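Long-range contact in inosine-uridine nucleoside N-ribohydrolase (Xanthomonas oryzae pv. oryzae, PDB 4KL0), which binds calcium and probably hydrolyses the N-glycosidic bond of nucleosides: residues A[32-37]-A[61-66]. Sequence-based numbering, arbitrary orientation.
Sequences LFTDPN and TDVVVT. With CA (calcium ion), chain B.
Thr34 and Val63 meet methyl to methyl, with Thr34 CG2 only 3.4 Å from Val63 CG1, tighter than a usual carbon contact. Thr34 CG2 sits between its own backbone N and carbonyl carbon, while OG1 is anti to N (chi1 179°). The methyl thus faces the neighbouring strand, and the hydroxyl is left to Asp42 and Tyr46, both hydrogen-bonded to it. Just past the strand, Pro36 CD lies 4.0 Å from Val65 CG1, the two side chains crossing at about a right angle. Helix 70-86 covers Val63, Val65 and Pro36. On the other face Phe33 CD1 approaches Val64 CB at 4.4 Å, and Met135 touches both residues.

The backbones pair in parallel. Leu32 N donates to Asp62 O and Thr34 N to Val64 O. Leu32 O accepts from Val64 N, and Thr34 O from Thr66 N at 2.9 Å. Thr34 thus grips Val64 and Thr66 on either side of its partner Val65.

Beyond Thr34 the chain leaves the sheet. Asp35 CB still lies 3.6 Å from Thr66 O, but its carboxylate turns to the calcium ion, bound through OD1 at 2.5 Å. OD2 accepts a hydrogen bond from a calcium-bound water. Asp42, Ile151 O and Asp318 also bind the metal, which makes Thr34 OG1 second shell. Strands 28-34 and 58-65, with helix 41-54 between them, form a Rossmann-like beta-alpha-beta unit, with the metal site at the carboxyl end of its first strand, as in nucleoside hydrolases.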
loop_
_atom_site.group_PDB
_atom_site.type_symbol
_atom_site.label_atom_id
_atom_site.label_comp_id
_atom_site.label_asym_id
_atom_site.label_seq_id
_atom_site.Cartn_x
_atom_site.Cartn_y
_atom_site.Cartn_z
ATOM N N LEU A 32 -2.913 5.588 -7.633
ATOM C CA LEU A 32 -2.533 4.443 -6.781
ATOM C C LEU A 32 -2.535 3.161 -7.610
ATOM O O LEU A 32 -3.465 2.878 -8.379
ATOM C CB LEU A 32 -3.522 4.370 -5.616
ATOM C CG LEU A 32 -3.312 3.308 -4.567
ATOM C CD1 LEU A 32 -1.970 3.563 -3.835
ATOM C CD2 LEU A 32 -4.456 3.311 -3.486
ATOM N N PHE A 33 -1.485 2.346 -7.416
ATOM C CA PHE A 33 -1.319 1.063 -8.100
ATOM C C PHE A 33 -1.264 -0.010 -7.020
ATOM O O PHE A 33 -0.440 0.085 -6.110
ATOM C CB PHE A 33 0.003 1.088 -8.897
ATOM C CG PHE A 33 0.051 2.197 -9.895
ATOM C CD1 PHE A 33 -0.274 1.950 -11.233
ATOM C CD2 PHE A 33 0.436 3.463 -9.494
ATOM C CE1 PHE A 33 -0.269 3.048 -12.163
ATOM C CE2 PHE A 33 0.440 4.543 -10.418
ATOM C CZ PHE A 33 0.099 4.271 -11.767
ATOM N N THR A 34 -2.204 -0.963 -7.033
ATOM C CA THR A 34 -2.504 -1.749 -5.816
ATOM C C THR A 34 -3.033 -3.147 -6.131
ATOM O O THR A 34 -3.447 -3.420 -7.264
ATOM C CB THR A 34 -3.545 -0.967 -5.030
ATOM O OG1 THR A 34 -3.943 -1.653 -3.836
ATOM C CG2 THR A 34 -4.782 -0.709 -5.859
ATOM N N ASP A 35 -2.900 -4.077 -5.175
ATOM C CA ASP A 35 -3.247 -5.501 -5.384
ATOM C C ASP A 35 -3.978 -6.019 -4.146
ATOM O O ASP A 35 -3.477 -6.872 -3.435
ATOM C CB ASP A 35 -1.990 -6.351 -5.676
ATOM C CG ASP A 35 -0.887 -6.208 -4.598
ATOM O OD1 ASP A 35 -1.070 -5.427 -3.627
ATOM O OD2 ASP A 35 0.139 -6.953 -4.713
ATOM N N PRO A 36 -5.186 -5.520 -3.927
ATOM C CA PRO A 36 -5.851 -5.812 -2.625
ATOM C C PRO A 36 -6.381 -7.256 -2.498
ATOM O O PRO A 36 -6.584 -8.017 -3.486
ATOM C CB PRO A 36 -7.036 -4.838 -2.625
ATOM C CG PRO A 36 -7.394 -4.671 -4.125
ATOM C CD PRO A 36 -5.982 -4.601 -4.768
ATOM N N ASN A 37 -6.626 -7.590 -1.237
ATOM C CA ASN A 37 -7.270 -8.868 -0.840
ATOM C C ASN A 37 -6.401 -10.114 -0.987
ATOM O O ASN A 37 -6.924 -11.220 -1.098
ATOM C CB ASN A 37 -8.631 -9.038 -1.488
ATOM C CG ASN A 37 -9.534 -9.929 -0.658
ATOM O OD1 ASN A 37 -9.562 -9.788 0.576
ATOM N ND2 ASN A 37 -10.266 -10.862 -1.312
ATOM N N THR A 61 -7.781 9.916 -7.081
ATOM C CA THR A 61 -8.613 10.073 -8.265
ATOM C C THR A 61 -8.746 8.778 -9.080
ATOM O O THR A 61 -9.830 8.476 -9.641
ATOM C CB THR A 61 -8.094 11.244 -9.126
ATOM O OG1 THR A 61 -6.762 10.944 -9.599
ATOM C CG2 THR A 61 -8.036 12.527 -8.285
ATOM N N ASP A 62 -7.674 7.971 -9.102
ATOM C CA ASP A 62 -7.625 6.816 -9.982
ATOM C C ASP A 62 -6.849 5.716 -9.286
ATOM O O ASP A 62 -5.839 5.979 -8.645
ATOM C CB ASP A 62 -6.906 7.170 -11.301
ATOM C CG ASP A 62 -7.640 8.277 -12.082
ATOM O OD1 ASP A 62 -7.308 9.455 -11.884
ATOM O OD2 ASP A 62 -8.535 7.951 -12.894
ATOM N N VAL A 63 -7.347 4.523 -9.418
ATOM C CA VAL A 63 -6.672 3.353 -8.870
ATOM C C VAL A 63 -6.619 2.275 -9.946
ATOM O O VAL A 63 -7.643 1.935 -10.562
ATOM C CB VAL A 63 -7.479 2.864 -7.648
ATOM C CG1 VAL A 63 -6.883 1.611 -7.085
ATOM C CG2 VAL A 63 -7.500 3.940 -6.578
ATOM N N VAL A 64 -5.441 1.735 -10.220
ATOM C CA VAL A 64 -5.337 0.660 -11.200
ATOM C C VAL A 64 -4.831 -0.593 -10.457
ATOM O O VAL A 64 -3.901 -0.533 -9.677
ATOM C CB VAL A 64 -4.414 1.022 -12.343
ATOM C CG1 VAL A 64 -4.324 -0.128 -13.308
ATOM C CG2 VAL A 64 -4.960 2.314 -13.073
ATOM N N VAL A 65 -5.501 -1.705 -10.669
ATOM C CA VAL A 65 -5.331 -2.906 -9.810
ATOM C C VAL A 65 -4.601 -4.008 -10.587
ATOM O O VAL A 65 -4.948 -4.338 -11.760
ATOM C CB VAL A 65 -6.741 -3.429 -9.394
ATOM C CG1 VAL A 65 -6.651 -4.742 -8.666
ATOM C CG2 VAL A 65 -7.457 -2.373 -8.525
ATOM N N THR A 66 -3.638 -4.657 -9.925
ATOM C CA THR A 66 -2.856 -5.702 -10.577
ATOM C C THR A 66 -2.884 -6.969 -9.713
ATOM O O THR A 66 -3.657 -7.022 -8.762
ATOM C CB THR A 66 -1.412 -5.195 -10.904
ATOM O OG1 THR A 66 -0.689 -6.120 -11.735
ATOM C CG2 THR A 66 -0.578 -4.920 -9.636
HETATM CA CA CA B . 0.103 -4.379 -1.702
HETATM O O HOH W 1 1.595 -6.239 -2.726
HETATM O O HOH W 2 2.669 -4.196 -0.896
HETATM O O HOH W 3 0.427 -5.992 0.162
#